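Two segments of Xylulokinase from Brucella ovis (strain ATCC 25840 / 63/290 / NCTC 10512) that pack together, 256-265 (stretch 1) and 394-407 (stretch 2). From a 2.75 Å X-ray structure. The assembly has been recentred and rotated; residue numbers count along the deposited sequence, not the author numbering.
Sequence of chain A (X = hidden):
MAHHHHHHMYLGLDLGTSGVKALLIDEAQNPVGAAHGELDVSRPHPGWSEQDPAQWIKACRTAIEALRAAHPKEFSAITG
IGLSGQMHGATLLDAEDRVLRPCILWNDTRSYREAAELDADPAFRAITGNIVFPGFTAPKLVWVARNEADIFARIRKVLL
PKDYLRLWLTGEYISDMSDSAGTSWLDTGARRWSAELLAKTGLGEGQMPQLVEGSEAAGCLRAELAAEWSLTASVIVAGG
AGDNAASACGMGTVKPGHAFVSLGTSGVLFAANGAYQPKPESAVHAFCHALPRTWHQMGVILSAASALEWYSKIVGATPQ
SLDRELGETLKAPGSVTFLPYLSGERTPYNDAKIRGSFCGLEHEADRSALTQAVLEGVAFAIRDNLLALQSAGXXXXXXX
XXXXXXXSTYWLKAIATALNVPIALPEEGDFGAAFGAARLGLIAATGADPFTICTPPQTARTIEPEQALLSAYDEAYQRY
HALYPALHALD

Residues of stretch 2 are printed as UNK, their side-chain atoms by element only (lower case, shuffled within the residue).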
# COMPACT_ATOMS: atom_id res chain seq x y z
N PRO A 256 -7.78 -10.71 12.43
CA PRO A 256 -7.24 -9.78 13.43
C PRO A 256 -5.93 -10.25 14.05
O PRO A 256 -5.79 -11.41 14.47
CB PRO A 256 -8.36 -9.68 14.46
CG PRO A 256 -9.59 -9.98 13.72
CD PRO A 256 -9.24 -10.82 12.51
N GLY A 257 -4.99 -9.32 14.15
CA GLY A 257 -3.69 -9.58 14.71
C GLY A 257 -2.68 -10.15 13.74
O GLY A 257 -1.50 -10.29 14.12
N HIS A 258 -3.11 -10.51 12.54
CA HIS A 258 -2.21 -10.95 11.49
C HIS A 258 -1.61 -9.74 10.79
O HIS A 258 -2.31 -8.78 10.46
CB HIS A 258 -2.94 -11.83 10.49
CG HIS A 258 -3.19 -13.21 11.00
ND1 HIS A 258 -2.69 -14.34 10.37
CD2 HIS A 258 -3.86 -13.65 12.09
CE1 HIS A 258 -3.05 -15.41 11.06
NE2 HIS A 258 -3.77 -15.02 12.10
N ALA A 259 -0.29 -9.79 10.55
CA ALA A 259 0.41 -8.63 10.04
C ALA A 259 1.49 -9.03 9.05
O ALA A 259 2.07 -10.12 9.11
CB ALA A 259 1.01 -7.80 11.19
N PHE A 260 1.76 -8.12 8.11
CA PHE A 260 2.93 -8.25 7.28
C PHE A 260 3.74 -6.96 7.34
O PHE A 260 3.19 -5.86 7.47
CB PHE A 260 2.59 -8.60 5.82
CG PHE A 260 2.02 -7.46 4.99
CD1 PHE A 260 2.81 -6.41 4.56
CD2 PHE A 260 0.70 -7.51 4.54
CE1 PHE A 260 2.29 -5.38 3.78
CE2 PHE A 260 0.17 -6.50 3.75
CZ PHE A 260 0.96 -5.43 3.36
N VAL A 261 5.05 -7.10 7.22
CA VAL A 261 5.97 -5.98 7.11
C VAL A 261 6.61 -6.03 5.74
O VAL A 261 7.11 -7.07 5.31
CB VAL A 261 7.03 -5.98 8.23
CG1 VAL A 261 7.81 -7.30 8.26
CG2 VAL A 261 7.96 -4.76 8.09
N SER A 262 6.58 -4.91 5.05
CA SER A 262 7.09 -4.77 3.69
C SER A 262 8.36 -3.94 3.72
O SER A 262 8.33 -2.75 4.05
CB SER A 262 6.03 -4.13 2.80
OG SER A 262 6.59 -3.80 1.56
N LEU A 263 9.49 -4.56 3.39
CA LEU A 263 10.76 -3.83 3.35
C LEU A 263 11.01 -3.33 1.94
O LEU A 263 12.03 -3.62 1.31
CB LEU A 263 11.91 -4.71 3.82
CG LEU A 263 11.74 -5.10 5.29
CD1 LEU A 263 12.76 -6.11 5.67
CD2 LEU A 263 11.79 -3.89 6.20
N GLY A 264 10.06 -2.54 1.46
CA GLY A 264 10.19 -1.85 0.19
C GLY A 264 10.85 -0.51 0.36
O GLY A 264 11.38 -0.17 1.43
N THR A 265 10.79 0.30 -0.71
CA THR A 265 11.40 1.62 -0.67
C THR A 265 11.01 2.36 0.59
O THR A 265 11.86 2.90 1.30
CB THR A 265 11.00 2.42 -1.91
OG1 THR A 265 11.79 1.99 -3.01
CG2 THR A 265 11.20 3.92 -1.67
N UNK A 394 -4.27 -3.32 18.85
CA UNK A 394 -3.83 -4.44 18.03
C UNK A 394 -2.65 -5.08 18.73
O UNK A 394 -1.73 -4.38 19.17
c UNK A 394 -2.51 -4.87 15.87
o UNK A 394 -4.64 -3.74 15.83
c UNK A 394 -3.45 -3.94 16.60
N UNK A 395 -2.67 -6.40 18.87
CA UNK A 395 -1.50 -7.15 19.33
C UNK A 395 -1.02 -8.00 18.16
O UNK A 395 -1.79 -8.79 17.60
o UNK A 395 -1.64 -11.15 21.69
c UNK A 395 -1.84 -7.98 20.57
c UNK A 395 -1.44 -9.97 22.05
o UNK A 395 -1.82 -9.54 23.17
c UNK A 395 -0.80 -8.97 21.09
N UNK A 396 0.21 -7.77 17.71
CA UNK A 396 0.77 -8.51 16.58
C UNK A 396 1.46 -9.77 17.11
O UNK A 396 2.46 -9.69 17.84
c UNK A 396 0.94 -6.58 15.00
c UNK A 396 1.79 -5.71 14.06
c UNK A 396 2.59 -8.45 14.84
c UNK A 396 1.73 -7.62 15.78
N UNK A 397 0.92 -10.94 16.77
CA UNK A 397 1.49 -12.19 17.25
C UNK A 397 2.53 -12.74 16.28
O UNK A 397 3.69 -12.93 16.63
o UNK A 397 -0.37 -13.40 16.26
c UNK A 397 -0.52 -12.82 18.61
c UNK A 397 0.39 -13.24 17.47
N UNK A 398 2.10 -13.00 15.05
CA UNK A 398 2.97 -13.46 13.98
C UNK A 398 3.05 -12.41 12.89
O UNK A 398 2.05 -11.76 12.54
o UNK A 398 1.21 -14.66 12.81
c UNK A 398 2.48 -14.80 13.44
N UNK A 399 4.23 -12.28 12.31
CA UNK A 399 4.54 -11.29 11.30
C UNK A 399 5.11 -11.99 10.07
O UNK A 399 5.91 -12.92 10.18
c UNK A 399 6.73 -8.11 11.80
c UNK A 399 4.48 -8.27 10.72
c UNK A 399 5.78 -9.01 11.06
c UNK A 399 5.54 -10.27 11.87
N UNK A 400 4.66 -11.56 8.88
CA UNK A 400 5.13 -12.09 7.61
C UNK A 400 5.85 -11.01 6.82
O UNK A 400 5.36 -9.89 6.73
c UNK A 400 3.95 -12.61 6.82
c UNK A 400 4.41 -13.34 5.60
o UNK A 400 3.19 -13.48 7.67
N UNK A 401 7.02 -11.34 6.24
CA UNK A 401 7.90 -10.35 5.61
C UNK A 401 7.94 -10.47 4.09
O UNK A 401 8.16 -11.56 3.56
c UNK A 401 9.32 -10.43 6.16
N UNK A 402 7.75 -9.34 3.40
CA UNK A 402 7.86 -9.25 1.94
C UNK A 402 8.63 -7.98 1.58
O UNK A 402 9.02 -7.20 2.44
c UNK A 402 6.48 -9.25 1.25
c UNK A 402 5.74 -10.52 1.62
c UNK A 402 5.68 -7.96 1.55
N UNK A 403 8.81 -7.78 0.28
CA UNK A 403 9.51 -6.62 -0.23
C UNK A 403 10.97 -6.91 -0.44
O UNK A 403 11.51 -7.92 0.02
N UNK A 404 11.64 -6.00 -1.15
CA UNK A 404 13.02 -6.25 -1.55
C UNK A 404 13.94 -6.52 -0.38
O UNK A 404 14.72 -7.48 -0.39
N UNK A 405 13.84 -5.70 0.67
CA UNK A 405 14.71 -5.87 1.82
C UNK A 405 14.53 -7.21 2.49
O UNK A 405 15.46 -7.68 3.16
N UNK A 406 13.38 -7.86 2.30
CA UNK A 406 13.20 -9.17 2.94
C UNK A 406 14.10 -10.23 2.33
O UNK A 406 14.13 -11.35 2.84
c UNK A 406 11.74 -9.62 2.86
o UNK A 406 11.37 -10.04 1.55
N UNK A 407 14.83 -9.91 1.26
CA UNK A 407 15.83 -10.82 0.73
C UNK A 407 17.12 -10.84 1.54
O UNK A 407 17.99 -11.65 1.26
c UNK A 407 16.15 -10.46 -0.73
n UNK A 407 12.70 -10.75 -5.67
n UNK A 407 14.24 -10.95 -3.96
c UNK A 407 15.10 -11.00 -1.68
c UNK A 407 13.62 -10.21 -4.87
c UNK A 407 15.26 -10.43 -3.06
n UNK A 407 13.91 -8.92 -4.98

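Position 394 carries one carbon bearing an oxygen and a second carbon, and this side chain makes no contact with stretch 1; the branched hydroxyl side chain is Thr394. At 395 three carbons run in line and the third holds two oxygens, the carboxylate of Glu395, which is exposed and makes no side-chain contact with stretch 1, while its backbone O lies 3.5 Å from Gly257 CA. Position 396 has four carbons, forked at the first with one arm two carbons long, hence Ile396; its CD1 meets Ala259 CB at 3.6 Å. Position 397 again shows one carbon with an oxygen and a carbon, so it is Thr397, exposed and poorly ordered, with OG1 3.9 Å from Gly257 O. A single carbon followed by an oxygen marks 398 as Ser398, likewise poorly ordered; its backbone O lies 3.6 Å from Ala259 N.

At 399, four carbons fork at the second, which identifies Leu399. The end of its side chain comes nearer to stretch 1, CD1 lying 3.5 Å from Ala259 CB and CD2 3.8 Å from Val261 CG1. Position 400 has a carbon carrying one oxygen and one carbon, its CB 4.4 Å from Phe260 CB: Thr400. One carbon alone, CB, 4.1 Å from Val261 CG1, makes 401 Ala401. At 402 one carbon carries two others, giving Val402, whose CG2 approaches Ser262 CB at 4.0 Å and Phe260 CD1 at 4.4 Å.

Positions 403, 404 and 405 have no side-chain atoms and are Gly403, Gly404 and Gly405. The first adopts phi/psi of 93/167, a conformation that calls for glycine, and a CB there would sit 2.8 Å from Leu263 N. At Gly404 there is room for a CB, whereas at Gly405 it would fall 2.7 Å from Leu263 CB. Position 406 has one carbon then an oxygen, Ser406; its OG donates to Gly403 O at 2.6 Å, bracing the turn. Three carbons, a nitrogen and a carbon with two more nitrogens define 407 as Arg407, which makes no contact with stretch 1.

The contact is a parallel strand pairing. Thr400 N donates to Ala259 O (3.0 Å) and Val261 N to Thr400 O (2.8 Å); Val402 N then donates to Val261 O (3.0 Å) and Leu263 N to Val402 O (2.8 Å), so the bonds alternate in direction. Beyond the strand, Gly405 N bonds Leu263 O at 2.8 Å, from the 3-10 segment. Ala259, Val261, Leu399 and Ala401 pack on one face of the sheet, while Phe260, Ser262, Thr400 and Val402 occupy the other.

Stretch 2 (394-407) TEITSLTAVGGGSR
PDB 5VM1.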